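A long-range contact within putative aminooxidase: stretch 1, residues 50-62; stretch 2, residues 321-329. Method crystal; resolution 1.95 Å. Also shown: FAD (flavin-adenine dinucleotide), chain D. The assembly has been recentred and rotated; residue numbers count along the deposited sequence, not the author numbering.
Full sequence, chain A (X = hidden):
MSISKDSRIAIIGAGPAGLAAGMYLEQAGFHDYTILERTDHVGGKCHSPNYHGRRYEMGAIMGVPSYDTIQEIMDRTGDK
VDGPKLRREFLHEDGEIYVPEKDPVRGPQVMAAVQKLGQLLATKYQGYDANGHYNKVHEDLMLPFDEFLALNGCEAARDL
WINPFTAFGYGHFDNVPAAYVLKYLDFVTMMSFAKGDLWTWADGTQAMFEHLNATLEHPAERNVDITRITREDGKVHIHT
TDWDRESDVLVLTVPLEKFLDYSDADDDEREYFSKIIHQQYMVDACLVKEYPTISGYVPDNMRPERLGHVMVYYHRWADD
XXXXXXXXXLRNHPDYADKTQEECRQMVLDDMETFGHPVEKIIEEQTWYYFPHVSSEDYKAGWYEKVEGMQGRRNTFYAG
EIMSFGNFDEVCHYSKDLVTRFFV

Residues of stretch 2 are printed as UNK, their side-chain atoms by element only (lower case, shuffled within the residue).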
# COMPACT_ATOMS: atom_id res chain seq x y z
N ASN A 50 -8.03 -15.39 11.39
CA ASN A 50 -9.19 -16.26 11.43
C ASN A 50 -10.19 -15.81 12.50
O ASN A 50 -9.81 -15.29 13.56
CB ASN A 50 -8.78 -17.70 11.72
CG ASN A 50 -7.85 -18.28 10.68
OD1 ASN A 50 -8.29 -18.95 9.75
ND2 ASN A 50 -6.55 -18.06 10.85
N TYR A 51 -11.47 -16.04 12.22
CA TYR A 51 -12.54 -15.86 13.19
C TYR A 51 -13.72 -16.71 12.76
O TYR A 51 -14.21 -16.54 11.66
CB TYR A 51 -12.97 -14.40 13.30
CG TYR A 51 -14.00 -14.16 14.40
CD1 TYR A 51 -13.64 -14.22 15.74
CD2 TYR A 51 -15.33 -13.87 14.10
CE1 TYR A 51 -14.55 -14.00 16.76
CE2 TYR A 51 -16.27 -13.65 15.13
CZ TYR A 51 -15.87 -13.73 16.45
OH TYR A 51 -16.76 -13.51 17.48
N HIS A 52 -14.18 -17.59 13.65
CA HIS A 52 -15.32 -18.48 13.40
C HIS A 52 -15.23 -19.19 12.04
O HIS A 52 -16.16 -19.11 11.24
CB HIS A 52 -16.64 -17.70 13.54
CG HIS A 52 -17.05 -17.42 14.96
ND1 HIS A 52 -18.29 -16.90 15.29
CD2 HIS A 52 -16.39 -17.61 16.13
CE1 HIS A 52 -18.36 -16.76 16.60
NE2 HIS A 52 -17.23 -17.19 17.14
N GLY A 53 -14.11 -19.85 11.79
CA GLY A 53 -13.97 -20.73 10.62
C GLY A 53 -13.65 -20.05 9.29
O GLY A 53 -13.55 -20.72 8.27
N ARG A 54 -13.51 -18.73 9.29
CA ARG A 54 -13.25 -17.98 8.06
C ARG A 54 -12.27 -16.86 8.38
O ARG A 54 -12.09 -16.48 9.53
CB ARG A 54 -14.55 -17.39 7.47
CG ARG A 54 -15.60 -18.45 7.09
CD ARG A 54 -16.67 -17.94 6.14
NE ARG A 54 -17.82 -17.39 6.85
CZ ARG A 54 -19.00 -17.10 6.30
NH1 ARG A 54 -19.24 -17.33 5.01
NH2 ARG A 54 -19.97 -16.60 7.06
N ARG A 55 -11.62 -16.36 7.34
CA ARG A 55 -10.61 -15.33 7.52
C ARG A 55 -11.16 -13.96 7.19
O ARG A 55 -11.88 -13.76 6.21
CB ARG A 55 -9.38 -15.64 6.66
CG ARG A 55 -8.75 -16.99 6.98
CD ARG A 55 -7.64 -17.36 6.02
NE ARG A 55 -6.40 -16.64 6.29
CZ ARG A 55 -5.22 -16.92 5.73
NH1 ARG A 55 -5.10 -17.91 4.85
NH2 ARG A 55 -4.15 -16.21 6.06
N TYR A 56 -10.78 -12.99 8.01
CA TYR A 56 -11.09 -11.60 7.73
C TYR A 56 -9.80 -10.87 7.40
O TYR A 56 -8.71 -11.41 7.58
CB TYR A 56 -11.84 -10.96 8.90
CG TYR A 56 -11.07 -10.92 10.21
CD1 TYR A 56 -10.38 -9.79 10.59
CD2 TYR A 56 -11.06 -12.02 11.06
CE1 TYR A 56 -9.69 -9.74 11.80
CE2 TYR A 56 -10.38 -11.98 12.26
CZ TYR A 56 -9.70 -10.83 12.63
OH TYR A 56 -9.02 -10.80 13.82
N GLU A 57 -9.93 -9.64 6.92
CA GLU A 57 -8.79 -8.87 6.46
C GLU A 57 -8.53 -7.75 7.46
O GLU A 57 -9.39 -6.90 7.74
CB GLU A 57 -9.05 -8.29 5.06
CG GLU A 57 -9.34 -9.30 3.94
CD GLU A 57 -8.11 -10.01 3.37
OE1 GLU A 57 -7.12 -10.21 4.13
OE2 GLU A 57 -8.12 -10.36 2.16
N MET A 58 -7.33 -7.78 8.03
CA MET A 58 -6.81 -6.66 8.79
C MET A 58 -6.02 -5.71 7.88
O MET A 58 -5.71 -4.58 8.26
CB MET A 58 -5.95 -7.16 9.95
CG MET A 58 -6.78 -7.66 11.13
SD MET A 58 -7.89 -6.42 11.89
CE MET A 58 -6.69 -5.14 12.28
N GLY A 59 -5.71 -6.16 6.67
CA GLY A 59 -4.98 -5.32 5.70
C GLY A 59 -5.62 -5.29 4.33
O GLY A 59 -6.86 -5.16 4.21
N ALA A 60 -4.78 -5.42 3.29
CA ALA A 60 -5.25 -5.48 1.92
C ALA A 60 -6.42 -6.42 1.76
O ALA A 60 -6.46 -7.50 2.37
CB ALA A 60 -4.12 -5.88 0.96
N ILE A 61 -7.36 -5.99 0.92
CA ILE A 61 -8.55 -6.75 0.56
C ILE A 61 -8.58 -7.11 -0.93
O ILE A 61 -8.91 -8.24 -1.29
CB ILE A 61 -9.83 -5.92 0.82
CG1 ILE A 61 -9.85 -5.38 2.25
CG2 ILE A 61 -11.07 -6.75 0.48
CD1 ILE A 61 -10.94 -4.34 2.52
N MET A 62 -8.25 -6.15 -1.78
CA MET A 62 -8.60 -6.25 -3.20
C MET A 62 -7.49 -5.94 -4.19
O MET A 62 -6.45 -5.36 -3.84
CB MET A 62 -9.78 -5.33 -3.50
CG MET A 62 -9.51 -3.83 -3.39
SD MET A 62 -11.05 -2.89 -3.24
CE MET A 62 -11.51 -3.21 -1.52
N UNK A 321 -24.41 -12.46 10.38
CA UNK A 321 -24.42 -11.17 11.07
C UNK A 321 -23.53 -11.07 12.30
O UNK A 321 -23.48 -10.01 12.94
c UNK A 321 -26.63 -12.12 10.90
c UNK A 321 -25.67 -13.20 10.58
c UNK A 321 -25.88 -10.99 11.50
N UNK A 322 -22.86 -12.18 12.63
CA UNK A 322 -21.96 -12.23 13.77
C UNK A 322 -20.50 -12.29 13.30
O UNK A 322 -19.61 -12.59 14.10
c UNK A 322 -23.72 -13.48 15.08
c UNK A 322 -25.57 -12.73 16.02
n UNK A 322 -25.82 -13.93 15.52
n UNK A 322 -24.31 -12.44 15.77
c UNK A 322 -24.68 -14.41 14.92
c UNK A 322 -22.29 -13.44 14.64
N UNK A 323 -20.27 -11.99 12.02
CA UNK A 323 -18.91 -11.93 11.47
C UNK A 323 -18.30 -10.52 11.56
O UNK A 323 -18.99 -9.55 11.92
c UNK A 323 -17.04 -14.18 10.27
n UNK A 323 -16.74 -15.47 10.48
c UNK A 323 -18.48 -13.88 9.85
o UNK A 323 -16.21 -13.27 10.39
c UNK A 323 -18.87 -12.42 10.00
N UNK A 324 -17.01 -10.43 11.22
CA UNK A 324 -16.24 -9.20 11.38
C UNK A 324 -16.55 -8.16 10.32
O UNK A 324 -16.63 -8.46 9.12
c UNK A 324 -14.33 -10.38 12.57
c UNK A 324 -14.64 -9.76 13.92
c UNK A 324 -14.72 -9.49 11.38
c UNK A 324 -13.91 -8.20 11.46
N UNK A 325 -16.72 -6.92 10.79
CA UNK A 325 -16.83 -5.74 9.95
C UNK A 325 -15.65 -4.88 10.35
O UNK A 325 -15.52 -4.53 11.52
c UNK A 325 -18.15 -3.66 9.48
c UNK A 325 -18.14 -4.96 10.24
c UNK A 325 -19.68 -6.10 8.48
c UNK A 325 -19.38 -5.82 9.95
N UNK A 326 -14.78 -4.56 9.40
CA UNK A 326 -13.60 -3.77 9.72
C UNK A 326 -13.87 -2.30 9.36
O UNK A 326 -14.59 -2.00 8.40
c UNK A 326 -11.82 -5.60 9.65
o UNK A 326 -12.54 -4.50 7.62
c UNK A 326 -12.30 -4.29 9.01
N UNK A 327 -13.31 -1.41 10.17
CA UNK A 327 -13.43 0.03 9.98
C UNK A 327 -12.05 0.62 9.72
O UNK A 327 -11.04 0.06 10.17
c UNK A 327 -14.02 0.74 11.23
c UNK A 327 -15.29 0.04 11.72
o UNK A 327 -13.04 0.77 12.27
N UNK A 328 -12.04 1.76 9.04
CA UNK A 328 -10.81 2.40 8.55
C UNK A 328 -10.83 3.90 8.81
O UNK A 328 -11.75 4.60 8.40
c UNK A 328 -11.93 -0.03 6.63
c UNK A 328 -10.71 0.64 6.74
c UNK A 328 -9.59 -1.47 6.33
c UNK A 328 -9.54 -0.11 6.58
c UNK A 328 -10.66 2.12 7.05
c UNK A 328 -11.99 -1.38 6.38
o UNK A 328 -10.88 -3.44 5.98
c UNK A 328 -10.81 -2.10 6.23
N UNK A 329 -9.81 4.39 9.52
CA UNK A 329 -9.64 5.84 9.76
C UNK A 329 -8.16 6.19 9.68
O UNK A 329 -7.28 5.32 9.79
c UNK A 329 -10.18 6.25 11.14
c UNK A 329 -8.27 6.17 12.84
c UNK A 329 -9.58 5.56 12.39
c UNK A 329 -10.57 5.54 13.56
PA FAD D . 4.76 -4.75 4.00
O1A FAD D . 3.50 -5.37 3.48
O2A FAD D . 4.61 -3.72 5.11
O5B FAD D . 5.70 -5.91 4.58
C5B FAD D . 6.96 -5.54 5.07
C4B FAD D . 7.60 -6.71 5.79
O4B FAD D . 8.89 -6.32 6.23
C3B FAD D . 6.78 -7.15 7.00
O3B FAD D . 6.53 -8.54 6.92
C2B FAD D . 7.64 -6.77 8.18
O2B FAD D . 7.41 -7.58 9.33
C1B FAD D . 9.05 -6.79 7.55
N9A FAD D . 9.98 -5.96 8.34
C8A FAD D . 9.82 -4.64 8.71
N7A FAD D . 10.90 -4.26 9.45
C5A FAD D . 11.74 -5.33 9.56
C6A FAD D . 12.97 -5.53 10.22
N6A FAD D . 13.72 -4.43 10.58
N1A FAD D . 13.60 -6.76 10.11
C2A FAD D . 13.00 -7.81 9.43
N3A FAD D . 11.79 -7.61 8.79
C4A FAD D . 11.16 -6.40 8.87
N1 FAD D . -2.81 -3.07 -1.34
C2 FAD D . -3.46 -3.28 -2.54
O2 FAD D . -2.82 -3.60 -3.54
N3 FAD D . -4.83 -3.09 -2.62
C4 FAD D . -5.55 -2.73 -1.50
O4 FAD D . -6.78 -2.59 -1.61
C4X FAD D . -4.89 -2.54 -0.28
N5 FAD D . -5.58 -2.16 0.86
C5X FAD D . -4.97 -2.12 2.10
C6 FAD D . -5.72 -1.88 3.25
C7 FAD D . -5.10 -1.88 4.49
C7M FAD D . -5.93 -1.63 5.71
C8 FAD D . -3.73 -2.13 4.59
C8M FAD D . -3.01 -2.15 5.90
C9 FAD D . -2.99 -2.37 3.43
C9A FAD D . -3.60 -2.36 2.17
N10 FAD D . -2.87 -2.58 0.99
C10 FAD D . -3.52 -2.74 -0.21
C1' FAD D . -1.40 -2.32 0.93
C2' FAD D . -0.59 -3.61 0.88
O2' FAD D . -1.01 -4.54 1.87
C3' FAD D . 0.87 -3.23 1.06
O3' FAD D . 1.21 -2.19 0.15
C4' FAD D . 1.77 -4.44 0.87
O4' FAD D . 1.63 -5.37 1.94
C5' FAD D . 3.21 -3.96 0.73
O5' FAD D . 4.09 -5.04 0.86
P FAD D . 5.63 -4.77 1.31
O1P FAD D . 6.37 -6.09 1.44
O2P FAD D . 6.25 -3.86 0.31
O3P FAD D . 5.56 -4.10 2.76
O HOH W 1 -19.29 -13.26 16.71
O HOH W 2 -13.87 -13.89 9.16
O HOH W 3 -19.01 -17.26 9.87
O HOH W 4 -12.23 -7.71 7.30
O HOH W 5 -8.55 -4.55 6.01

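Position 321 carries three side-chain carbons that close a ring onto the backbone N, an arrangement unique to proline. The ring of Pro 321 is exposed and stays clear of stretch 1.

At position 322 a single carbon leads into a five-membered ring of three carbons and two nitrogens, the imidazole of histidine. The ring of His 322 leads away from stretch 1, and the contact is made by its backbone instead: its O lies 3.7 Å from CE2 of Tyr 51, at the edge of that ring. Water 1 joins the same two residues, donating to His 322 O at 2.7 Å and lying 2.7 Å from Tyr 51 OH.

Position 323 has three carbons in a row, the third bearing one oxygen and one nitrogen. This is a carboxamide one carbon longer than that of asparagine, so the residue is glutamine. Gln 323 leaves its backbone sideways, yet its end comes close to the type I' turn from Tyr 51 to Arg 54. There Gln 323 NE2 donates a nearly straight hydrogen bond to Tyr 51 O (3.0 Å, 164°), the carbonyl that also accepts from Arg 54 N within the turn. The other amide atom, Gln 323 OE1, accepts from the backbone N of position 324 at 3.1 Å, which ties the side chain back to its own backbone. Two waters also bind the amide: water 2 donates to Gln 323 OE1 (2.7 Å) and weakly to Arg 54 O (3.2 Å), while water 3 accepts from Gln 323 NE2 and Arg 54 NH2, both at 3.0 Å.

Position 324 shows four carbons, forked at the first, with one arm two carbons long: isoleucine. Ile 324 points toward stretch 1 and packs against two tyrosines. Its CG1 sits over one face of Tyr 56, 4.2 Å from the ring centroid in a CH-pi contact, and 3.9 Å from Tyr 51 CD2; its CD1 lies over one face of Tyr 51.

Position 325 has the same four-carbon fork, again isoleucine, but Ile 325 points away from stretch 1 and does not touch it.

At position 326 one carbon carries an oxygen and a carbon, as in threonine. Thr 326 points toward stretch 1, with CG2 3.4 Å from Glu 57 O. Its OG1 is 3.2 Å from water 4, which accepts from Glu 57 N at 3.0 Å.

Position 327 repeats this pattern; Thr 327 is out of reach.

Position 328 bears one carbon and a six-carbon ring with an oxygen, hence tyrosine. Tyr 328 OH lies 3.6 Å from Ile 61 CD1, shares a 2.6 Å hydrogen bond with Thr 326 OG1, and reaches water 5 at 2.6 Å, which donates to Gly 59 O. Tyr 328 CE1 approaches FAD C7M at 3.7 Å.

Position 329 has four carbons forked at the second; Leu 329 is out of reach.

The contact thus combines one direct hydrogen bond at the turn, an apolar centre at Ile 324, and water bridges at both ends, with Tyr 328 at the second end also touching the flavin methyl C7M.

Stretch 2, residues 321-329: PHQIITTYL
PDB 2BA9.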